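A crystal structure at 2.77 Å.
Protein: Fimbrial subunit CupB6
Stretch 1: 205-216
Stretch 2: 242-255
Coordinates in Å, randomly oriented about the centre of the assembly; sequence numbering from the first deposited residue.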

# COMPACT_ATOMS: atom_id res chain seq x y z
N ILE A 205 -1.82 1.46 -4.09
CA ILE A 205 -1.27 2.51 -3.22
C ILE A 205 0.19 2.80 -3.56
O ILE A 205 1.01 1.85 -3.57
N PRO A 206 0.53 4.09 -3.85
CA PRO A 206 1.95 4.28 -4.23
C PRO A 206 2.95 4.19 -3.06
O PRO A 206 2.67 4.66 -1.94
N LYS A 207 4.09 3.56 -3.33
CA LYS A 207 5.14 3.38 -2.33
C LYS A 207 6.52 3.89 -2.74
O LYS A 207 7.52 3.44 -2.23
N LYS A 208 6.59 4.83 -3.68
CA LYS A 208 7.91 5.24 -4.19
C LYS A 208 8.14 6.74 -4.17
O LYS A 208 7.22 7.51 -4.15
N CYS A 209 9.40 7.13 -4.12
CA CYS A 209 9.78 8.52 -4.16
C CYS A 209 10.26 8.78 -5.58
O CYS A 209 10.42 7.86 -6.34
N LYS A 210 10.48 10.04 -5.90
CA LYS A 210 10.97 10.44 -7.19
C LYS A 210 12.49 10.44 -7.16
O LYS A 210 13.14 11.13 -6.35
N VAL A 211 13.05 9.70 -8.10
CA VAL A 211 14.51 9.59 -8.22
C VAL A 211 15.03 10.13 -9.55
O VAL A 211 14.67 9.62 -10.60
N GLU A 212 15.90 11.13 -9.48
CA GLU A 212 16.53 11.66 -10.68
C GLU A 212 17.80 10.85 -10.88
O GLU A 212 18.71 10.96 -10.08
N VAL A 213 17.84 10.01 -11.89
CA VAL A 213 18.99 9.14 -12.08
C VAL A 213 20.21 9.93 -12.59
O VAL A 213 20.08 10.96 -13.26
N GLY A 214 21.40 9.47 -12.22
CA GLY A 214 22.64 10.16 -12.52
C GLY A 214 22.92 11.37 -11.66
O GLY A 214 23.84 12.12 -11.95
N ARG A 215 22.18 11.56 -10.59
CA ARG A 215 22.43 12.70 -9.70
C ARG A 215 23.82 12.63 -9.07
O ARG A 215 24.15 11.63 -8.46
N GLU A 216 24.61 13.69 -9.21
CA GLU A 216 25.93 13.75 -8.58
C GLU A 216 25.96 14.67 -7.38
O GLU A 216 25.37 15.74 -7.42
N ASP A 242 23.83 15.76 2.96
CA ASP A 242 22.61 14.97 3.03
C ASP A 242 22.28 14.39 1.67
O ASP A 242 22.38 15.08 0.66
N ILE A 243 21.87 13.13 1.64
CA ILE A 243 21.37 12.52 0.41
C ILE A 243 19.87 12.45 0.60
O ILE A 243 19.40 11.84 1.55
N SER A 244 19.13 13.11 -0.27
CA SER A 244 17.69 13.19 -0.10
C SER A 244 16.82 12.81 -1.32
O SER A 244 17.25 12.87 -2.46
N LEU A 245 15.60 12.40 -1.04
CA LEU A 245 14.61 12.06 -2.06
C LEU A 245 13.38 12.90 -1.78
O LEU A 245 13.08 13.17 -0.61
N SER A 246 12.66 13.32 -2.81
CA SER A 246 11.44 14.12 -2.56
C SER A 246 10.27 13.64 -3.36
O SER A 246 10.41 12.79 -4.24
N GLU A 247 9.11 14.15 -3.01
CA GLU A 247 7.85 13.71 -3.62
C GLU A 247 7.56 12.24 -3.29
O GLU A 247 7.02 11.50 -4.09
N CYS A 248 7.91 11.85 -2.08
CA CYS A 248 7.70 10.49 -1.60
C CYS A 248 6.24 10.23 -1.31
O CYS A 248 5.56 11.04 -0.71
N ALA A 249 5.78 9.04 -1.68
CA ALA A 249 4.43 8.57 -1.28
C ALA A 249 4.34 8.43 0.23
O ALA A 249 5.35 8.13 0.85
N ALA A 250 3.17 8.63 0.82
CA ALA A 250 3.09 8.68 2.30
C ALA A 250 3.75 7.50 3.00
O ALA A 250 4.40 7.67 4.01
N LEU A 251 3.57 6.31 2.43
CA LEU A 251 4.02 5.05 3.03
C LEU A 251 5.32 4.51 2.45
O LEU A 251 5.72 3.40 2.78
N ALA A 252 5.96 5.29 1.60
CA ALA A 252 7.29 4.95 1.07
C ALA A 252 8.30 4.86 2.23
O ALA A 252 8.29 5.70 3.15
N LYS A 253 9.15 3.84 2.19
CA LYS A 253 10.17 3.65 3.19
C LYS A 253 11.41 3.25 2.45
O LYS A 253 11.72 2.05 2.47
N PRO A 254 12.12 4.22 1.79
CA PRO A 254 13.22 3.73 0.96
C PRO A 254 14.51 3.46 1.71
O PRO A 254 14.69 3.87 2.85
N GLU A 255 15.38 2.72 1.04
CA GLU A 255 16.69 2.37 1.60
C GLU A 255 17.78 2.72 0.62
O GLU A 255 17.53 2.81 -0.58

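Asp242 opens stretch 2 beyond the reach of stretch 1, so the packing starts at Ile243. Its side chain leaves the backbone sideways (chi1 m, chi2 t), and its CG2 lies 3.7 Å from NH2 of Arg215. That arginine points toward stretch 2; with chi1 and chi2 t and chi3 at 91°, it brings the guanidinium up to the backbone of the strand. NH2 also comes within 3.1 Å of Ser244 O, but the angle is too poor for a hydrogen bond. Ser244 itself, chi1 t, points away.

Leu245 is the first residue of stretch 2 whose CA-to-CB bond points toward stretch 1. In its m, t rotamer, CD2 reaches 3.5 Å from CG2 of Val211 (chi1 t), while its CB sits 3.9 Å from CB of Cys209. Ser246 reverses direction: its side chain (p) points away, and Lys210 N donates to Ser246 O at 3.2 Å. Glu247, with positive phi, has its CA-to-CB bond sideways and its side chain in m, t; its OE1 approaches the aliphatic CD of Lys210 at 3.7 Å.

Cys248 supplies the covalent lock. Both cysteines are m at chi1, and Cys248 SG bonds Cys209 SG at 2.1 Å with chi3 of 107°, where the CA atoms approach to 3.8 Å. Next to it, Ala249 N donates to Lys208 O at 3.2 Å, and the Ala249 CB, pointing toward stretch 1, fits 3.9 Å from CG of Pro206. A type I turn from Ala249 to Ala252 follows, closed by Ala252 N to Ala249 O at 3.0 Å.

Within that turn Ala250 makes no contact, whereas Leu251 points toward stretch 1 and sets its CB 3.5 Å from CD of Lys207, whose m, m start folds the aliphatic chain alongside. Small Ala252 places CB 4.0 Å from Cys209 SG. Lys253 points away, and Pro254 CG adds an apolar contact, 3.7 Å from Cys209 SG.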

# COMPACT_ATOMS: atom_id res chain seq x y z
CB ILE A 205 -1.41 2.09 -1.74
CG1 ILE A 205 -2.89 1.90 -1.43
CG2 ILE A 205 -0.73 3.10 -0.83
CD1 ILE A 205 -3.19 1.61 0.01
CB PRO A 206 1.98 5.71 -4.80
CG PRO A 206 0.95 6.43 -4.01
CD PRO A 206 -0.17 5.41 -3.85
CB LYS A 207 5.23 1.90 -1.94
CG LYS A 207 3.98 1.35 -1.29
CD LYS A 207 3.81 1.86 0.13
CE LYS A 207 2.82 1.02 0.91
NZ LYS A 207 3.16 -0.41 0.90
CB LYS A 208 8.14 4.68 -5.59
CG LYS A 208 8.26 3.17 -5.60
CD LYS A 208 8.73 2.58 -6.92
CE LYS A 208 7.76 2.87 -8.06
NZ LYS A 208 8.16 2.15 -9.30
CB CYS A 209 10.88 8.86 -3.14
SG CYS A 209 10.49 8.42 -1.43
CB LYS A 210 10.43 11.83 -7.52
CG LYS A 210 11.08 12.49 -8.72
CD LYS A 210 11.11 14.02 -8.62
CE LYS A 210 12.39 14.57 -9.26
NZ LYS A 210 12.17 15.74 -10.16
CB VAL A 211 14.95 8.11 -8.07
CG1 VAL A 211 16.47 7.98 -8.22
CG2 VAL A 211 14.49 7.56 -6.73
CB GLU A 212 16.81 13.16 -10.56
CG GLU A 212 17.51 13.56 -9.26
CD GLU A 212 18.34 14.84 -9.37
OE1 GLU A 212 18.28 15.70 -8.47
OE2 GLU A 212 19.07 14.99 -10.36
CB VAL A 213 18.67 7.92 -12.95
CG1 VAL A 213 19.92 7.07 -13.17
CG2 VAL A 213 17.59 7.06 -12.28
CB ARG A 215 21.35 12.79 -8.60
CG ARG A 215 21.46 14.09 -7.79
CD ARG A 215 20.24 14.41 -6.95
NE ARG A 215 20.29 13.87 -5.59
CZ ARG A 215 19.75 12.72 -5.20
NH1 ARG A 215 19.12 11.93 -6.06
NH2 ARG A 215 19.86 12.35 -3.95
CB GLU A 216 26.98 14.22 -9.56
CG GLU A 216 27.38 13.18 -10.59
CD GLU A 216 28.74 13.45 -11.11
OE1 GLU A 216 29.12 14.63 -11.19
OE2 GLU A 216 29.43 12.46 -11.41
CB ASP A 242 21.47 15.87 3.50
CG ASP A 242 20.30 15.11 3.99
OD1 ASP A 242 19.56 14.57 3.22
OD2 ASP A 242 20.08 15.06 5.17
CB ILE A 243 21.95 11.13 0.13
CG1 ILE A 243 23.47 11.23 -0.09
CG2 ILE A 243 21.27 10.49 -1.07
CD1 ILE A 243 24.10 9.89 -0.35
CB SER A 244 17.36 14.59 0.37
OG SER A 244 15.97 14.71 0.57
CB LEU A 245 14.23 10.58 -1.98
CG LEU A 245 15.22 9.55 -2.51
CD1 LEU A 245 14.79 8.16 -2.09
CD2 LEU A 245 15.35 9.61 -4.02
CB SER A 246 11.70 15.60 -2.78
OG SER A 246 12.33 15.73 -4.05
CB GLU A 247 7.86 13.94 -5.13
CG GLU A 247 7.92 15.40 -5.52
CD GLU A 247 7.82 15.61 -7.02
OE1 GLU A 247 7.61 14.64 -7.78
OE2 GLU A 247 7.97 16.78 -7.44
CB CYS A 248 8.45 10.31 -0.28
SG CYS A 248 10.24 10.25 -0.51
CB ALA A 249 4.13 7.22 -1.93
CB ALA A 250 1.65 8.84 2.78
CB LEU A 251 2.94 4.00 2.80
CG LEU A 251 2.07 3.65 3.98
CD1 LEU A 251 1.68 4.85 4.80
CD2 LEU A 251 0.84 2.94 3.44
CB ALA A 252 7.75 5.96 0.01
CB LYS A 253 9.77 2.58 4.21
CG LYS A 253 8.68 3.04 5.18
CD LYS A 253 8.88 2.46 6.58
CE LYS A 253 9.00 0.93 6.49
NZ LYS A 253 9.16 0.25 7.80
CB PRO A 254 13.48 4.87 -0.03
CG PRO A 254 12.67 6.02 0.43
CD PRO A 254 12.16 5.69 1.79
CB GLU A 255 16.72 0.89 1.95
CG GLU A 255 15.96 0.54 3.21
CD GLU A 255 16.01 -0.92 3.56
OE1 GLU A 255 15.84 -1.80 2.68
OE2 GLU A 255 16.22 -1.19 4.76